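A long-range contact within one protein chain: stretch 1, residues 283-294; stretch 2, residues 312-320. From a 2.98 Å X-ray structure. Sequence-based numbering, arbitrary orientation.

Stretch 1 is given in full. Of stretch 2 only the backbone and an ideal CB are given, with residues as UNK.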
ATOM      1  N   TYR A 283      -5.068   9.721  -4.039  1.00 33.96           N
ATOM      2  CA  TYR A 283      -5.033   8.281  -4.244  1.00 35.04           C
ATOM      3  C   TYR A 283      -4.314   7.949  -5.544  1.00 31.86           C
ATOM      4  O   TYR A 283      -4.402   8.686  -6.530  1.00 30.09           O
ATOM      5  CB  TYR A 283      -6.446   7.695  -4.290  1.00 34.30           C
ATOM      6  CG  TYR A 283      -7.140   7.585  -2.955  1.00 33.83           C
ATOM      7  CD1 TYR A 283      -6.829   6.566  -2.067  1.00 35.21           C
ATOM      8  CD2 TYR A 283      -8.109   8.504  -2.584  1.00 35.98           C
ATOM      9  CE1 TYR A 283      -7.470   6.468  -0.846  1.00 36.82           C
ATOM     10  CE2 TYR A 283      -8.752   8.418  -1.368  1.00 38.92           C
ATOM     11  CZ  TYR A 283      -8.439   7.393  -0.507  1.00 37.11           C
ATOM     12  OH  TYR A 283      -9.082   7.307   0.710  1.00 38.95           O
ATOM     13  N   ILE A 284      -3.608   6.823  -5.539  1.00 30.00           N
ATOM     14  CA  ILE A 284      -3.021   6.273  -6.753  1.00 32.34           C
ATOM     15  C   ILE A 284      -3.282   4.776  -6.757  1.00 38.05           C
ATOM     16  O   ILE A 284      -3.267   4.124  -5.705  1.00 40.61           O
ATOM     17  CB  ILE A 284      -1.513   6.580  -6.878  1.00 30.76           C
ATOM     18  CG1 ILE A 284      -1.033   6.292  -8.301  1.00 31.65           C
ATOM     19  CG2 ILE A 284      -0.698   5.761  -5.892  1.00 30.35           C
ATOM     20  CD1 ILE A 284       0.272   6.962  -8.645  1.00 32.03           C
ATOM     21  N   ALA A 285      -3.542   4.234  -7.940  1.00 40.41           N
ATOM     22  CA  ALA A 285      -3.926   2.839  -8.077  1.00 43.29           C
ATOM     23  C   ALA A 285      -3.572   2.395  -9.486  1.00 45.09           C
ATOM     24  O   ALA A 285      -3.124   3.192 -10.316  1.00 44.45           O
ATOM     25  CB  ALA A 285      -5.417   2.640  -7.787  1.00 43.43           C
ATOM     26  N   ILE A 286      -3.776   1.112  -9.751  1.00 46.00           N
ATOM     27  CA  ILE A 286      -3.393   0.550 -11.038  1.00 46.43           C
ATOM     28  C   ILE A 286      -4.477  -0.429 -11.471  1.00 46.07           C
ATOM     29  O   ILE A 286      -5.059  -1.124 -10.625  1.00 46.17           O
ATOM     30  CB  ILE A 286      -2.004  -0.102 -10.954  1.00 48.86           C
ATOM     31  CG1 ILE A 286      -1.351  -0.155 -12.320  1.00 52.77           C
ATOM     32  CG2 ILE A 286      -2.069  -1.514 -10.393  1.00 51.99           C
ATOM     33  CD1 ILE A 286       0.052  -0.566 -12.215  1.00 55.92           C
ATOM     34  N   PRO A 287      -4.816  -0.489 -12.754  1.00 46.53           N
ATOM     35  CA  PRO A 287      -5.729  -1.535 -13.221  1.00 48.46           C
ATOM     36  C   PRO A 287      -5.113  -2.918 -13.084  1.00 51.07           C
ATOM     37  O   PRO A 287      -3.894  -3.085 -12.990  1.00 52.55           O
ATOM     38  CB  PRO A 287      -5.961  -1.175 -14.693  1.00 50.51           C
ATOM     39  CG  PRO A 287      -4.835  -0.262 -15.057  1.00 50.41           C
ATOM     40  CD  PRO A 287      -4.522   0.494 -13.807  1.00 47.53           C
ATOM     41  N   SER A 288      -5.997  -3.918 -13.057  1.00 52.66           N
ATOM     42  CA  SER A 288      -5.586  -5.299 -12.810  1.00 55.78           C
ATOM     43  C   SER A 288      -4.485  -5.747 -13.764  1.00 59.06           C
ATOM     44  O   SER A 288      -3.586  -6.501 -13.376  1.00 61.96           O
ATOM     45  CB  SER A 288      -6.796  -6.230 -12.912  1.00 59.42           C
ATOM     46  OG  SER A 288      -7.667  -6.052 -11.807  1.00 59.14           O
ATOM     47  N   ARG A 289      -4.532  -5.287 -15.011  1.00 59.44           N
ATOM     48  CA  ARG A 289      -3.625  -5.763 -16.045  1.00 65.09           C
ATOM     49  C   ARG A 289      -2.518  -4.765 -16.361  1.00 63.87           C
ATOM     50  O   ARG A 289      -1.824  -4.925 -17.370  1.00 67.16           O
ATOM     51  CB  ARG A 289      -4.413  -6.089 -17.318  1.00 71.62           C
ATOM     52  CG  ARG A 289      -5.290  -7.338 -17.237  1.00 77.80           C
ATOM     53  CD  ARG A 289      -4.546  -8.576 -17.721  1.00 84.44           C
ATOM     54  NE  ARG A 289      -5.293  -9.807 -17.472  1.00 90.65           N
ATOM     55  CZ  ARG A 289      -6.110 -10.384 -18.349  1.00 95.16           C
ATOM     56  NH1 ARG A 289      -6.300  -9.842 -19.546  1.00 96.80           N
ATOM     57  NH2 ARG A 289      -6.744 -11.503 -18.028  1.00 97.72           N
ATOM     58  N   GLY A 290      -2.335  -3.745 -15.525  1.00 60.87           N
ATOM     59  CA  GLY A 290      -1.161  -2.895 -15.591  1.00 58.84           C
ATOM     60  C   GLY A 290      -1.049  -2.019 -16.817  1.00 58.62           C
ATOM     61  O   GLY A 290       0.039  -1.502 -17.086  1.00 59.03           O
ATOM     62  N   ASN A 291      -2.134  -1.838 -17.574  1.00 59.27           N
ATOM     63  CA  ASN A 291      -2.036  -1.172 -18.870  1.00 62.11           C
ATOM     64  C   ASN A 291      -1.810   0.328 -18.719  1.00 59.30           C
ATOM     65  O   ASN A 291      -1.313   0.979 -19.646  1.00 59.04           O
ATOM     66  CB  ASN A 291      -3.313  -1.434 -19.665  1.00 66.32           C
ATOM     67  CG  ASN A 291      -3.775  -2.867 -19.551  1.00 73.53           C
ATOM     68  OD1 ASN A 291      -3.225  -3.759 -20.188  1.00 79.91           O
ATOM     69  ND2 ASN A 291      -4.750  -3.105 -18.684  1.00 73.14           N
ATOM     70  N   PHE A 292      -2.172   0.886 -17.571  1.00 53.89           N
ATOM     71  CA  PHE A 292      -2.015   2.301 -17.265  1.00 50.07           C
ATOM     72  C   PHE A 292      -2.015   2.416 -15.745  1.00 44.58           C
ATOM     73  O   PHE A 292      -1.850   1.417 -15.038  1.00 41.81           O
ATOM     74  CB  PHE A 292      -3.127   3.127 -17.923  1.00 49.16           C
ATOM     75  CG  PHE A 292      -4.509   2.694 -17.535  1.00 47.64           C
ATOM     76  CD1 PHE A 292      -5.137   1.657 -18.197  1.00 44.37           C
ATOM     77  CD2 PHE A 292      -5.182   3.322 -16.501  1.00 49.48           C
ATOM     78  CE1 PHE A 292      -6.400   1.253 -17.829  1.00 43.66           C
ATOM     79  CE2 PHE A 292      -6.451   2.919 -16.137  1.00 48.22           C
ATOM     80  CZ  PHE A 292      -7.060   1.884 -16.807  1.00 45.33           C
ATOM     81  N   PHE A 293      -2.174   3.632 -15.230  1.00 42.22           N
ATOM     82  CA  PHE A 293      -2.422   3.800 -13.805  1.00 40.68           C
ATOM     83  C   PHE A 293      -3.421   4.932 -13.607  1.00 39.41           C
ATOM     84  O   PHE A 293      -3.714   5.704 -14.526  1.00 38.31           O
ATOM     85  CB  PHE A 293      -1.116   4.023 -13.023  1.00 40.49           C
ATOM     86  CG  PHE A 293      -0.404   5.303 -13.352  1.00 41.10           C
ATOM     87  CD1 PHE A 293       0.434   5.381 -14.453  1.00 43.20           C
ATOM     88  CD2 PHE A 293      -0.533   6.415 -12.536  1.00 38.53           C
ATOM     89  CE1 PHE A 293       1.105   6.554 -14.750  1.00 41.04           C
ATOM     90  CE2 PHE A 293       0.137   7.588 -12.828  1.00 37.03           C
ATOM     91  CZ  PHE A 293       0.957   7.657 -13.936  1.00 37.48           C
ATOM     92  N   LEU A 294      -3.949   5.020 -12.387  1.00 39.61           N
ATOM     93  CA  LEU A 294      -5.041   5.926 -12.067  1.00 37.23           C
ATOM     94  C   LEU A 294      -4.715   6.706 -10.804  1.00 35.14           C
ATOM     95  O   LEU A 294      -4.048   6.200  -9.895  1.00 36.82           O
ATOM     96  CB  LEU A 294      -6.364   5.169 -11.873  1.00 36.10           C
ATOM     97  CG  LEU A 294      -6.937   4.427 -13.080  1.00 36.55           C
ATOM     98  CD1 LEU A 294      -7.553   3.101 -12.664  1.00 37.36           C
ATOM     99  CD2 LEU A 294      -7.963   5.295 -13.788  1.00 37.00           C
ATOM    100  N   UNK A 312       6.724  -2.604 -21.530  1.00 77.84           N
ATOM    101  CA  UNK A 312       6.073  -3.601 -20.679  1.00 74.71           C
ATOM    102  C   UNK A 312       4.986  -2.982 -19.798  1.00 69.27           C
ATOM    103  O   UNK A 312       4.742  -1.780 -19.829  1.00 67.91           O
ATOM    104  CB  UNK A 312       7.114  -4.300 -19.802  1.00 74.71           C
ATOM    105  N   UNK A 313       4.332  -3.826 -18.997  1.00 66.51           N
ATOM    106  CA  UNK A 313       3.231  -3.403 -18.141  1.00 58.44           C
ATOM    107  C   UNK A 313       3.713  -3.192 -16.704  1.00 50.67           C
ATOM    108  O   UNK A 313       4.777  -3.660 -16.296  1.00 50.70           O
ATOM    109  CB  UNK A 313       2.101  -4.434 -18.177  1.00 58.44           C
ATOM    110  N   UNK A 314       2.920  -2.469 -15.945  1.00 46.59           N
ATOM    111  CA  UNK A 314       3.293  -2.034 -14.607  1.00 44.89           C
ATOM    112  C   UNK A 314       2.824  -3.079 -13.602  1.00 45.83           C
ATOM    113  O   UNK A 314       1.755  -3.681 -13.759  1.00 47.67           O
ATOM    114  CB  UNK A 314       2.699  -0.661 -14.287  1.00 44.89           C
ATOM    115  N   UNK A 315       3.620  -3.298 -12.553  1.00 45.60           N
ATOM    116  CA  UNK A 315       3.241  -4.245 -11.510  1.00 47.91           C
ATOM    117  C   UNK A 315       2.875  -3.575 -10.196  1.00 49.03           C
ATOM    118  O   UNK A 315       1.945  -4.023  -9.522  1.00 51.46           O
ATOM    119  CB  UNK A 315       4.382  -5.236 -11.273  1.00 47.91           C
ATOM    120  N   UNK A 316       3.567  -2.510  -9.815  1.00 47.53           N
ATOM    121  CA  UNK A 316       3.350  -1.832  -8.547  1.00 44.37           C
ATOM    122  C   UNK A 316       3.497  -0.331  -8.749  1.00 42.60           C
ATOM    123  O   UNK A 316       4.063   0.130  -9.743  1.00 40.25           O
ATOM    124  CB  UNK A 316       4.325  -2.336  -7.481  1.00 44.37           C
ATOM    125  N   UNK A 317       2.934   0.431  -7.812  1.00 41.30           N
ATOM    126  CA  UNK A 317       2.962   1.883  -7.914  1.00 38.31           C
ATOM    127  C   UNK A 317       2.641   2.495  -6.554  1.00 38.20           C
ATOM    128  O   UNK A 317       1.948   1.886  -5.728  1.00 38.98           O
ATOM    129  CB  UNK A 317       1.976   2.374  -8.976  1.00 38.31           C
ATOM    130  N   UNK A 318       3.154   3.696  -6.313  1.00 36.90           N
ATOM    131  CA  UNK A 318       2.935   4.386  -5.053  1.00 36.81           C
ATOM    132  C   UNK A 318       3.602   5.743  -5.083  1.00 40.32           C
ATOM    133  O   UNK A 318       4.216   6.139  -6.080  1.00 43.76           O
ATOM    134  CB  UNK A 318       3.459   3.557  -3.878  1.00 36.81           C
ATOM    135  N   UNK A 319       3.489   6.449  -3.960  1.00 39.73           N
ATOM    136  CA  UNK A 319       4.064   7.780  -3.816  1.00 39.13           C
ATOM    137  C   UNK A 319       5.403   7.716  -3.090  1.00 40.14           C
ATOM    138  O   UNK A 319       5.620   6.859  -2.230  1.00 42.43           O
ATOM    139  CB  UNK A 319       3.099   8.701  -3.067  1.00 39.13           C
ATOM    140  N   UNK A 320       6.300   8.635  -3.446  1.00 41.15           N
ATOM    141  CA  UNK A 320       7.604   8.718  -2.792  1.00 47.78           C
ATOM    142  C   UNK A 320       7.419   9.257  -1.379  1.00 41.70           C
ATOM    143  O   UNK A 320       6.983  10.402  -1.187  1.00 41.74           O
ATOM    144  CB  UNK A 320       8.565   9.602  -3.589  1.00 47.78           C
TER

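Stretch 1 forms a hairpin: strand 283-287, a type I turn from P287 to G290, then a strand through F293 and L294, paired by A285 N to L294 O (2.8 Å) and L294 N to A285 O (2.9 Å). The side chains of I284, I286 and F293 point toward stretch 2, whose strand 314-319 runs nearly antiparallel to 283-287 (171°).

At position 312 the ideal CB has nothing of stretch 1 within 5.5 Å and points away. The contact sets no preference; the residue is R312, which makes no contact.

Position 313 points toward the turn, its ideal CB 3.7 Å from G290 O and 4.0 Å from R289 O. Carbonyl oxygens, with N291 OD1 farther out, suit a long donor: lysine, arginine or perhaps glutamine. The deposited residue is R313. Its NH1 gives a weak hydrogen bond to R289 O (3.4 Å, 150°), near the guanidinium plane. N291 OD1 lies over one face of that group, and the angles are too poor for a hydrogen bond.

Position 314 is tied down by its backbone: its N donates to G290 O at 3.2 Å and 177°, which any residue but proline could do. G290 fits closely here, since an ideal CB on it would lie 2.4 Å from the O of 314. The ideal CB of 314 points sideways, 3.4 Å from I286 CD1, with F293 beyond. Valine, isoleucine or leucine would suit. It is I314, with chi1 m and chi2 t; its CB meets I286 CD1 at 3.4 Å, and its CD1 reaches F293 CD1 at 4.2 Å.

Positions 315 and 316 both point away, with no stretch 1 atom within 5.5 Å of either ideal CB, so many residues would do; they are S315 and A316.

Position 317 points toward stretch 1, its ideal CB 4.8 Å from I286 CD1 and 4.9 Å from I284 CD1. These distances leave room for an aliphatic chain such as isoleucine, leucine, valine or methionine. I317 buries 94 Å² against stretch 1, the largest share of any residue here. Its CG2 lies 4.1 Å from I286 CB, while its CD1 approaches I284 CD1 at 3.7 Å and sits over one face of the F293 ring, 4.0 Å from the centroid.

At position 318 phi and psi are both -178°, a nearly fully stretched backbone that glycine adopts easily and residues with a CB seldom do. An ideal CB would point away, 5.1 Å from I284 CG2, so the preference comes from the backbone rather than from stretch 1. The residue is G318, whose CA lies 4.0 Å from I284 CG2.

Position 319 points sideways, its ideal CB beyond 5.5 Å of stretch 1, so only a long side chain could return to I284; a large apolar one would suit. F319 does so, its CE1 3.4 Å from I284 CG2, and Y283 C lies at the ring edge, 4.0 Å from CZ.

Position 320 is out of reach and unconstrained here; it is I320.

Stretch 2, residues 312-320: RRISAIGFI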
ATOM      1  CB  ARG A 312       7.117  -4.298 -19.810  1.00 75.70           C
ATOM      2  CG  ARG A 312       8.091  -5.071 -20.682  1.00 83.12           C
ATOM      3  CD  ARG A 312       9.050  -5.862 -19.852  1.00 86.08           C
ATOM      4  NE  ARG A 312       9.146  -7.197 -20.408  1.00 91.21           N
ATOM      5  CZ  ARG A 312       8.190  -8.115 -20.307  1.00 91.81           C
ATOM      6  NH1 ARG A 312       7.054  -7.856 -19.670  1.00 88.37           N
ATOM      7  NH2 ARG A 312       8.346  -9.290 -20.871  1.00 96.08           N
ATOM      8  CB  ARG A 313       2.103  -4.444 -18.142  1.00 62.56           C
ATOM      9  CG  ARG A 313       1.645  -4.849 -19.522  1.00 70.70           C
ATOM     10  CD  ARG A 313       0.492  -3.946 -19.898  1.00 72.17           C
ATOM     11  NE  ARG A 313       0.006  -4.129 -21.260  1.00 78.30           N
ATOM     12  CZ  ARG A 313      -1.007  -4.923 -21.591  1.00 81.35           C
ATOM     13  NH1 ARG A 313      -1.638  -5.622 -20.657  1.00 81.62           N
ATOM     14  NH2 ARG A 313      -1.394  -5.010 -22.855  1.00 83.52           N
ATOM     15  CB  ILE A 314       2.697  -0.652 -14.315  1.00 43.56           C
ATOM     16  CG1 ILE A 314       2.948   0.299 -15.483  1.00 46.11           C
ATOM     17  CG2 ILE A 314       3.335  -0.064 -13.087  1.00 44.54           C
ATOM     18  CD1 ILE A 314       2.250   1.642 -15.323  1.00 45.16           C
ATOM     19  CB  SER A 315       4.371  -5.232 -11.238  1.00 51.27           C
ATOM     20  OG  SER A 315       5.060  -5.536 -12.441  1.00 55.37           O
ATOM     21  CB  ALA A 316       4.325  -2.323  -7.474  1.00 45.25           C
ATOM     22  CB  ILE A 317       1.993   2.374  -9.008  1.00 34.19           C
ATOM     23  CG1 ILE A 317       2.224   3.855  -9.318  1.00 32.25           C
ATOM     24  CG2 ILE A 317       0.541   2.113  -8.617  1.00 33.06           C
ATOM     25  CD1 ILE A 317       1.749   4.283 -10.695  1.00 31.30           C
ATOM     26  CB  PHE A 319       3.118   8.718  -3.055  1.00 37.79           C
ATOM     27  CG  PHE A 319       1.799   8.950  -3.742  1.00 36.29           C
ATOM     28  CD1 PHE A 319       0.631   8.355  -3.285  1.00 36.74           C
ATOM     29  CD2 PHE A 319       1.739   9.746  -4.876  1.00 36.06           C
ATOM     30  CE1 PHE A 319      -0.577   8.581  -3.928  1.00 36.47           C
ATOM     31  CE2 PHE A 319       0.539   9.972  -5.522  1.00 35.10           C
ATOM     32  CZ  PHE A 319      -0.620   9.388  -5.050  1.00 35.58           C
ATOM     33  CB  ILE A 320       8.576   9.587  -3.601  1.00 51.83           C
ATOM     34  CG1 ILE A 320       9.162   8.786  -4.768  1.00 42.10           C
ATOM     35  CG2 ILE A 320       9.697  10.120  -2.717  1.00 56.33           C
ATOM     36  CD1 ILE A 320       9.588   9.637  -5.942  1.00 43.00           C
TER
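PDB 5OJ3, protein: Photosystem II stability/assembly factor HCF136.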